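Local coordinates for putative immunoglobulin-blocking virulence protein (Mycoplasma mycoides subsp. capri, PDB 7ADK), which probably binds host immunoglobulin and so helps the mycoplasma escape antibody defence, at residues E142-P147 with K174-K179; Q168-N173 with L594-K599; K183-V188 with T302-L307. All coordinates share one frame; numbering follows the deposited sequence.

Interaction 1: residues E142-P147 with K174-K179; sequences EIEGPP and KILSVK
Ile143 and Ile175 form the tightly packed side of this antiparallel strand pair. They face each other as a non-hydrogen-bonded pair, side by side and pointing the same way. CD1 of Ile143 rests on CG1 of Ile175 at 3.5 Å. The backbones grip on either side of them. Glu144 N donates to Lys174 O (3.0 Å), and Lys174 N returns a bond to Glu144 O (2.9 Å). Glu142 N reaches Ser177 O at 2.9 Å, and Leu176 N reaches Glu142 O. Glu142 thus faces both Leu176 and Ser177, a beta bulge in strand 174-178. Leu176 sits there with near-helical backbone angles (-83°/-38°).

The other face is looser and more polar. Leu176 comes across Glu144 aslant, its CD1 3.5 Å from CG of Glu144. The carboxylate of Glu144 pairs beyond this contact with Arg128. Lys174 sends its amine away from the opposite strand. Glu142 bends at chi2 (73°), and its OE1 lies near CB of Ser177.

Strand 138-144 is the middle of a three-stranded antiparallel sheet, with 130-133 and 174-178 at its edges. Ile132 of strand 130-133 touches both isoleucines. Past the bulge, Val178 bonds through its backbone to Glu308, at the end of helix 301-308.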
loop_
_atom_site.group_PDB
_atom_site.type_symbol
_atom_site.label_atom_id
_atom_site.label_comp_id
_atom_site.label_asym_id
_atom_site.label_seq_id
_atom_site.Cartn_x
_atom_site.Cartn_y
_atom_site.Cartn_z
ATOM N N GLU A 142 9.709 54.373 -7.110
ATOM C CA GLU A 142 11.009 54.066 -6.526
ATOM C C GLU A 142 11.424 52.643 -6.936
ATOM O O GLU A 142 10.709 51.688 -6.656
ATOM C CB GLU A 142 10.957 54.259 -5.001
ATOM C CG GLU A 142 10.961 55.747 -4.604
ATOM C CD GLU A 142 9.648 56.504 -4.871
ATOM O OE1 GLU A 142 8.571 56.069 -4.418
ATOM O OE2 GLU A 142 9.683 57.564 -5.524
ATOM N N ILE A 143 12.564 52.505 -7.618
ATOM C CA ILE A 143 13.065 51.253 -8.212
ATOM C C ILE A 143 14.491 50.973 -7.731
ATOM O O ILE A 143 15.316 51.886 -7.695
ATOM C CB ILE A 143 13.028 51.310 -9.758
ATOM C CG1 ILE A 143 11.643 51.623 -10.356
ATOM C CG2 ILE A 143 13.596 50.040 -10.407
ATOM C CD1 ILE A 143 10.556 50.588 -10.098
ATOM N N GLU A 144 14.804 49.711 -7.441
ATOM C CA GLU A 144 16.130 49.251 -7.003
ATOM C C GLU A 144 16.636 48.077 -7.850
ATOM O O GLU A 144 15.849 47.250 -8.311
ATOM C CB GLU A 144 16.076 48.840 -5.526
ATOM C CG GLU A 144 15.663 49.970 -4.575
ATOM C CD GLU A 144 16.605 51.184 -4.571
ATOM O OE1 GLU A 144 16.126 52.332 -4.447
ATOM O OE2 GLU A 144 17.843 51.014 -4.627
ATOM N N GLY A 145 17.948 47.981 -8.055
ATOM C CA GLY A 145 18.584 46.802 -8.646
ATOM C C GLY A 145 18.662 45.636 -7.652
ATOM O O GLY A 145 18.816 45.878 -6.451
ATOM N N PRO A 146 18.592 44.373 -8.105
ATOM C CA PRO A 146 18.629 43.222 -7.212
ATOM C C PRO A 146 20.041 43.005 -6.636
ATOM O O PRO A 146 21.006 42.949 -7.406
ATOM C CB PRO A 146 18.163 42.042 -8.058
ATOM C CG PRO A 146 18.567 42.422 -9.476
ATOM C CD PRO A 146 18.468 43.940 -9.487
ATOM N N PRO A 147 20.201 42.860 -5.308
ATOM C CA PRO A 147 21.485 42.551 -4.681
ATOM C C PRO A 147 22.162 41.321 -5.288
ATOM O O PRO A 147 21.546 40.277 -5.461
ATOM C CB PRO A 147 21.184 42.345 -3.196
ATOM C CG PRO A 147 19.927 43.178 -2.970
ATOM C CD PRO A 147 19.184 43.070 -4.292
ATOM N N LYS A 174 13.479 45.595 -8.476
ATOM C CA LYS A 174 12.411 45.651 -7.462
ATOM C C LYS A 174 11.683 47.001 -7.504
ATOM O O LYS A 174 12.319 48.031 -7.700
ATOM C CB LYS A 174 13.061 45.399 -6.089
ATOM C CG LYS A 174 12.108 45.104 -4.922
ATOM C CD LYS A 174 11.489 43.699 -4.988
ATOM C CE LYS A 174 10.784 43.371 -3.672
ATOM N NZ LYS A 174 10.307 41.971 -3.599
ATOM N N ILE A 175 10.363 47.010 -7.303
ATOM C CA ILE A 175 9.566 48.228 -7.072
ATOM C C ILE A 175 9.367 48.419 -5.562
ATOM O O ILE A 175 8.678 47.621 -4.931
ATOM C CB ILE A 175 8.198 48.138 -7.796
ATOM C CG1 ILE A 175 8.306 48.020 -9.333
ATOM C CG2 ILE A 175 7.339 49.362 -7.457
ATOM C CD1 ILE A 175 7.101 47.328 -9.977
ATOM N N LEU A 176 9.934 49.473 -4.973
ATOM C CA LEU A 176 9.750 49.762 -3.546
ATOM C C LEU A 176 8.454 50.516 -3.253
ATOM O O LEU A 176 7.814 50.280 -2.229
ATOM C CB LEU A 176 10.927 50.571 -2.989
ATOM C CG LEU A 176 12.308 49.914 -3.037
ATOM C CD1 LEU A 176 13.225 50.740 -2.138
ATOM C CD2 LEU A 176 12.330 48.474 -2.543
ATOM N N SER A 177 8.071 51.452 -4.120
ATOM C CA SER A 177 6.833 52.228 -4.013
ATOM C C SER A 177 6.403 52.815 -5.357
ATOM O O SER A 177 7.231 53.116 -6.209
ATOM C CB SER A 177 7.005 53.369 -3.017
ATOM O OG SER A 177 7.023 52.903 -1.697
ATOM N N VAL A 178 5.101 53.026 -5.527
ATOM C CA VAL A 178 4.460 53.598 -6.716
ATOM C C VAL A 178 3.543 54.741 -6.299
ATOM O O VAL A 178 2.714 54.573 -5.402
ATOM C CB VAL A 178 3.670 52.503 -7.453
ATOM C CG1 VAL A 178 2.904 53.039 -8.650
ATOM C CG2 VAL A 178 4.607 51.417 -7.959
ATOM N N LYS A 179 3.628 55.899 -6.964
ATOM C CA LYS A 179 2.727 57.027 -6.700
ATOM C C LYS A 179 1.361 56.769 -7.341
ATOM O O LYS A 179 1.123 57.095 -8.498
ATOM C CB LYS A 179 3.377 58.341 -7.157
ATOM C CG LYS A 179 2.552 59.600 -6.847
ATOM C CD LYS A 179 2.340 59.879 -5.360
ATOM C CE LYS A 179 1.450 61.087 -5.167
ATOM N NZ LYS A 179 1.260 61.431 -3.771
#

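Interaction 2: residues Q168-N173 with L594-K599; sequences QNHTVN and LEPDKK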
loop_
_atom_site.group_PDB
_atom_site.type_symbol
_atom_site.label_atom_id
_atom_site.label_comp_id
_atom_site.label_asym_id
_atom_site.label_seq_id
_atom_site.Cartn_x
_atom_site.Cartn_y
_atom_site.Cartn_z
ATOM N N GLN A 168 22.385 33.287 -10.284
ATOM C CA GLN A 168 21.583 34.296 -9.584
ATOM C C GLN A 168 20.080 34.167 -9.856
ATOM O O GLN A 168 19.646 33.967 -10.990
ATOM C CB GLN A 168 22.160 35.695 -9.816
ATOM C CG GLN A 168 21.240 36.791 -9.275
ATOM C CD GLN A 168 21.920 38.104 -8.961
ATOM O OE1 GLN A 168 23.096 38.193 -8.688
ATOM N NE2 GLN A 168 21.176 39.163 -8.898
ATOM N N ASN A 169 19.292 34.266 -8.785
ATOM C CA ASN A 169 17.857 34.043 -8.760
ATOM C C ASN A 169 17.061 35.310 -9.137
ATOM O O ASN A 169 16.283 35.270 -10.086
ATOM C CB ASN A 169 17.494 33.482 -7.375
ATOM C CG ASN A 169 16.288 32.566 -7.432
ATOM O OD1 ASN A 169 15.243 32.906 -7.947
ATOM N ND2 ASN A 169 16.397 31.350 -6.963
ATOM N N HIS A 170 17.270 36.449 -8.466
ATOM C CA HIS A 170 16.641 37.716 -8.866
ATOM C C HIS A 170 17.409 38.368 -10.014
ATOM O O HIS A 170 18.350 39.136 -9.836
ATOM C CB HIS A 170 16.412 38.665 -7.687
ATOM C CG HIS A 170 15.247 38.294 -6.799
ATOM N ND1 HIS A 170 14.282 37.313 -7.052
ATOM C CD2 HIS A 170 14.906 38.949 -5.656
ATOM C CE1 HIS A 170 13.411 37.377 -6.034
ATOM N NE2 HIS A 170 13.767 38.348 -5.181
ATOM N N THR A 171 16.971 38.039 -11.223
ATOM C CA THR A 171 17.430 38.584 -12.504
ATOM C C THR A 171 16.939 39.998 -12.807
ATOM O O THR A 171 17.520 40.651 -13.665
ATOM C CB THR A 171 16.942 37.682 -13.637
ATOM O OG1 THR A 171 15.571 37.482 -13.514
ATOM C CG2 THR A 171 17.584 36.314 -13.614
ATOM N N VAL A 172 15.883 40.485 -12.151
ATOM C CA VAL A 172 15.199 41.750 -12.472
ATOM C C VAL A 172 14.949 42.619 -11.240
ATOM O O VAL A 172 14.905 42.146 -10.105
ATOM C CB VAL A 172 13.885 41.530 -13.256
ATOM C CG1 VAL A 172 14.146 40.905 -14.627
ATOM C CG2 VAL A 172 12.844 40.696 -12.514
ATOM N N ASN A 173 14.812 43.919 -11.494
ATOM C CA ASN A 173 14.690 45.003 -10.519
ATOM C C ASN A 173 13.459 44.876 -9.604
ATOM O O ASN A 173 12.491 44.182 -9.922
ATOM C CB ASN A 173 14.695 46.336 -11.302
ATOM C CG ASN A 173 15.850 46.462 -12.280
ATOM O OD1 ASN A 173 15.816 45.920 -13.369
ATOM N ND2 ASN A 173 16.904 47.147 -11.945
ATOM N N LEU A 594 11.981 36.007 0.003
ATOM C CA LEU A 594 11.834 37.315 -0.666
ATOM C C LEU A 594 13.076 37.780 -1.453
ATOM O O LEU A 594 12.937 38.560 -2.392
ATOM C CB LEU A 594 11.422 38.392 0.355
ATOM C CG LEU A 594 10.107 38.138 1.110
ATOM C CD1 LEU A 594 9.806 39.318 2.033
ATOM C CD2 LEU A 594 8.916 37.957 0.176
ATOM N N GLU A 595 14.278 37.312 -1.104
ATOM C CA GLU A 595 15.557 37.709 -1.722
ATOM C C GLU A 595 16.619 36.582 -1.686
ATOM O O GLU A 595 17.542 36.615 -0.873
ATOM C CB GLU A 595 16.040 39.034 -1.100
ATOM C CG GLU A 595 16.101 39.115 0.432
ATOM C CD GLU A 595 15.987 40.567 0.931
ATOM O OE1 GLU A 595 16.712 41.437 0.429
ATOM O OE2 GLU A 595 15.200 40.843 1.859
ATOM N N PRO A 596 16.510 35.558 -2.561
ATOM C CA PRO A 596 17.283 34.301 -2.496
ATOM C C PRO A 596 18.803 34.397 -2.549
ATOM O O PRO A 596 19.499 33.504 -2.082
ATOM C CB PRO A 596 16.806 33.441 -3.665
ATOM C CG PRO A 596 15.405 33.973 -3.906
ATOM C CD PRO A 596 15.502 35.454 -3.599
ATOM N N ASP A 597 19.307 35.469 -3.138
ATOM C CA ASP A 597 20.722 35.735 -3.353
ATOM C C ASP A 597 21.398 36.452 -2.171
ATOM O O ASP A 597 22.600 36.304 -1.970
ATOM C CB ASP A 597 20.836 36.566 -4.633
ATOM C CG ASP A 597 20.126 35.901 -5.814
ATOM O OD1 ASP A 597 20.610 34.852 -6.287
ATOM O OD2 ASP A 597 19.089 36.429 -6.264
ATOM N N LYS A 598 20.638 37.224 -1.385
ATOM C CA LYS A 598 21.129 37.982 -0.223
ATOM C C LYS A 598 20.899 37.219 1.074
ATOM O O LYS A 598 21.848 36.766 1.710
ATOM C CB LYS A 598 20.509 39.394 -0.185
ATOM C CG LYS A 598 21.040 40.247 0.976
ATOM C CD LYS A 598 20.426 41.643 1.002
ATOM C CE LYS A 598 20.934 42.471 2.176
ATOM N NZ LYS A 598 20.389 43.827 2.191
ATOM N N LYS A 599 19.634 37.086 1.479
ATOM C CA LYS A 599 19.228 36.488 2.758
ATOM C C LYS A 599 19.028 34.986 2.600
ATOM O O LYS A 599 17.909 34.490 2.659
ATOM C CB LYS A 599 17.969 37.178 3.307
ATOM C CG LYS A 599 18.172 38.644 3.683
ATOM C CD LYS A 599 16.901 39.191 4.319
ATOM C CE LYS A 599 17.025 40.671 4.672
ATOM N NZ LYS A 599 15.725 41.357 4.576
#
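Asp597 holds two successive backbone N-H groups with one carboxylate. OD1 takes Asn169 N at 2.9 Å, and OD2 takes His170 N, also at 2.9 Å. Both bonds are nearly straight (175° and 176°), and each oxygen uses its syn lone pair. CG of Asp597 stands anti to its own carbonyl carbon (chi1 -53°), which sets the carboxylate carbon. CG of Gln168 lies against the same carboxylate, 3.6 Å from OD1 of Asp597. The His170 ring makes a third bond. Its NE2 donates to Leu594 O at 2.9 Å, approaching from above that carbonyl plane. CD of Pro596 sits over one face of the ring in a CH-pi contact, 3.8 Å from the His170 ring centroid. CB of Pro596 meets CB of Asn169 at 3.8 Å.

A second shell sets these groups. Gln168 NE2 bonds His170 O within its own loop. Asn582 donates its ND2 to OD1 of Asp597 and accepts from ND2 of Asn169 through its O. Arg343 and Arg346 of helix 339-351 bond OD1 of Asn169 and O of Gln168.

This is a loop-to-loop junction, in which one aspartate carboxylate bridges consecutive amides. It ties the loop before strand 174-178 to the loop between helix 567-579 and strand 608-610 of the parallel sheet.

Interaction 3: residues K183-V188 with T302-L307; sequences KLKEQV and TSEKYL
The torsions of Lys185 and Glu304 bring their charged ends together. CG of Lys185 lies between the backbone N and the carbonyl carbon (chi1 70°), and the chain runs extended beyond it. CG of Glu304 is anti to its backbone N (chi1 -172°), again with an extended chain beyond. The two side chains run aslant to each other. NZ of Lys185 bonds OE1 of Glu304 at 2.9 Å, a salt bridge that meets the oxygen nearly on the line of its C-O bond. CD of Lys185 also lies near OE1 of Glu304, at 3.4 Å. The carboxylate oxygen is therefore approached by the aliphatic part of the lysine as well as by its charge.

The apolar half of the contact is built on Leu307. CD1 of Leu307 lies 4.1 Å from CD2 of Leu184 and 4.1 Å from CG2 of Val188. CD2 of Leu307 rests 3.8 Å from CB of Lys185. One leucine thus packs against three residues on one side of the other helix.

The contact is helix-to-helix packing between 182-194 and 301-308. The axes of the two short segments come within 11.6 Å and run at 115° to each other. That is a wide separation, bridged by side chains reaching out from each helix. Leu184 and Val188 are one turn apart and each slides past Leu307 in the opposite direction.

Ile134 touches both Leu184 and Leu307, and Thr312 of strand 312-313 touches both Leu307 and Val188. Helix 301-308 is also held away from this contact, where OG of Ser303 hydrogen-bonds Asp327 and Trp331 and the Tyr306 ring stacks with Trp331.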
loop_
_atom_site.group_PDB
_atom_site.type_symbol
_atom_site.label_atom_id
_atom_site.label_comp_id
_atom_site.label_asym_id
_atom_site.label_seq_id
_atom_site.Cartn_x
_atom_site.Cartn_y
_atom_site.Cartn_z
ATOM N N LYS A 183 -6.310 58.725 -11.735
ATOM C CA LYS A 183 -6.201 58.253 -13.128
ATOM C C LYS A 183 -5.692 56.805 -13.246
ATOM O O LYS A 183 -6.202 56.043 -14.064
ATOM C CB LYS A 183 -5.328 59.229 -13.947
ATOM C CG LYS A 183 -5.988 59.753 -15.229
ATOM C CD LYS A 183 -7.113 60.776 -15.006
ATOM C CE LYS A 183 -6.588 62.138 -14.558
ATOM N NZ LYS A 183 -7.643 63.130 -14.389
ATOM N N LEU A 184 -4.729 56.395 -12.416
ATOM C CA LEU A 184 -4.225 55.020 -12.367
ATOM C C LEU A 184 -5.227 54.065 -11.726
ATOM O O LEU A 184 -5.484 53.000 -12.275
ATOM C CB LEU A 184 -2.883 54.979 -11.610
ATOM C CG LEU A 184 -2.308 53.565 -11.386
ATOM C CD1 LEU A 184 -1.899 52.890 -12.693
ATOM C CD2 LEU A 184 -1.104 53.681 -10.469
ATOM N N LYS A 185 -5.776 54.395 -10.553
ATOM C CA LYS A 185 -6.614 53.416 -9.834
ATOM C C LYS A 185 -7.967 53.169 -10.497
ATOM O O LYS A 185 -8.479 52.061 -10.419
ATOM C CB LYS A 185 -6.691 53.717 -8.334
ATOM C CG LYS A 185 -7.488 54.959 -7.948
ATOM C CD LYS A 185 -7.266 55.248 -6.464
ATOM C CE LYS A 185 -8.143 56.396 -5.969
ATOM N NZ LYS A 185 -7.730 56.828 -4.623
ATOM N N GLU A 186 -8.490 54.123 -11.264
ATOM C CA GLU A 186 -9.656 53.894 -12.124
ATOM C C GLU A 186 -9.334 53.104 -13.402
ATOM O O GLU A 186 -10.174 52.344 -13.875
ATOM C CB GLU A 186 -10.353 55.223 -12.437
ATOM C CG GLU A 186 -10.873 55.974 -11.201
ATOM C CD GLU A 186 -11.511 55.096 -10.123
ATOM O OE1 GLU A 186 -11.294 55.356 -8.922
ATOM O OE2 GLU A 186 -12.236 54.150 -10.475
ATOM N N GLN A 187 -8.108 53.181 -13.928
ATOM C CA GLN A 187 -7.654 52.249 -14.967
ATOM C C GLN A 187 -7.554 50.818 -14.423
ATOM O O GLN A 187 -7.994 49.869 -15.070
ATOM C CB GLN A 187 -6.320 52.728 -15.558
ATOM C CG GLN A 187 -5.658 51.771 -16.554
ATOM C CD GLN A 187 -6.333 51.690 -17.909
ATOM O OE1 GLN A 187 -7.516 51.916 -18.077
ATOM N NE2 GLN A 187 -5.598 51.376 -18.938
ATOM N N VAL A 188 -7.014 50.649 -13.215
ATOM C CA VAL A 188 -6.936 49.341 -12.546
ATOM C C VAL A 188 -8.326 48.792 -12.203
ATOM O O VAL A 188 -8.522 47.581 -12.264
ATOM C CB VAL A 188 -6.004 49.431 -11.321
ATOM C CG1 VAL A 188 -6.034 48.210 -10.402
ATOM C CG2 VAL A 188 -4.562 49.604 -11.813
ATOM N N THR A 302 -7.595 47.587 1.023
ATOM C CA THR A 302 -6.439 46.678 0.998
ATOM C C THR A 302 -5.802 46.630 -0.384
ATOM O O THR A 302 -4.604 46.843 -0.522
ATOM C CB THR A 302 -6.855 45.265 1.419
ATOM O OG1 THR A 302 -7.921 44.830 0.613
ATOM C CG2 THR A 302 -7.316 45.209 2.871
ATOM N N SER A 303 -6.600 46.432 -1.433
ATOM C CA SER A 303 -6.127 46.409 -2.818
ATOM C C SER A 303 -5.542 47.737 -3.308
ATOM O O SER A 303 -4.775 47.740 -4.263
ATOM C CB SER A 303 -7.242 45.936 -3.735
ATOM O OG SER A 303 -7.482 44.571 -3.495
ATOM N N GLU A 304 -5.815 48.866 -2.651
ATOM C CA GLU A 304 -5.097 50.118 -2.901
ATOM C C GLU A 304 -3.650 50.115 -2.360
ATOM O O GLU A 304 -2.757 50.676 -2.988
ATOM C CB GLU A 304 -5.920 51.275 -2.329
ATOM C CG GLU A 304 -5.389 52.652 -2.694
ATOM C CD GLU A 304 -6.358 53.761 -2.287
ATOM O OE1 GLU A 304 -6.765 54.564 -3.159
ATOM O OE2 GLU A 304 -6.714 53.846 -1.094
ATOM N N LYS A 305 -3.372 49.441 -1.240
ATOM C CA LYS A 305 -2.003 49.337 -0.702
ATOM C C LYS A 305 -1.102 48.402 -1.509
ATOM O O LYS A 305 0.058 48.717 -1.736
ATOM C CB LYS A 305 -2.010 49.059 0.817
ATOM C CG LYS A 305 -1.871 47.600 1.275
ATOM C CD LYS A 305 -2.174 47.453 2.762
ATOM C CE LYS A 305 -2.104 46.020 3.273
ATOM N NZ LYS A 305 -0.746 45.515 3.398
ATOM N N TYR A 306 -1.624 47.319 -2.075
ATOM C CA TYR A 306 -0.868 46.507 -3.038
ATOM C C TYR A 306 -0.533 47.277 -4.327
ATOM O O TYR A 306 0.560 47.135 -4.873
ATOM C CB TYR A 306 -1.616 45.216 -3.336
ATOM C CG TYR A 306 -1.515 44.172 -2.247
ATOM C CD1 TYR A 306 -2.321 44.253 -1.108
ATOM C CD2 TYR A 306 -0.629 43.093 -2.387
ATOM C CE1 TYR A 306 -2.262 43.257 -0.125
ATOM C CE2 TYR A 306 -0.570 42.094 -1.408
ATOM C CZ TYR A 306 -1.396 42.167 -0.280
ATOM O OH TYR A 306 -1.348 41.187 0.644
ATOM N N LEU A 307 -1.415 48.169 -4.772
ATOM C CA LEU A 307 -1.144 49.087 -5.871
ATOM C C LEU A 307 -0.033 50.105 -5.539
ATOM O O LEU A 307 0.786 50.377 -6.412
ATOM C CB LEU A 307 -2.472 49.739 -6.286
ATOM C CG LEU A 307 -2.405 50.699 -7.479
ATOM C CD1 LEU A 307 -1.911 49.998 -8.737
ATOM C CD2 LEU A 307 -3.797 51.251 -7.769
#

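In the fold
Interaction 1 lies between the other two. Its centre is about 13 Å from that of interaction 2 and about 17 Å from that of interaction 3. It touches both. CG of Pro146 packs 3.3 Å from O of His170, and CB of Val178 lies 3.7 Å from O of Leu307. Asn173 leads directly into strand 174-178, and helix 182-194 follows that strand. One run of chain therefore carries a segment of each contact. Interactions 2 and 3 do not touch, with about 10 Å between their nearest atoms. In sequence, interaction 3 is nested within the long loop closed by interaction 2. None of the three is touched by the other protein chain of the assembly.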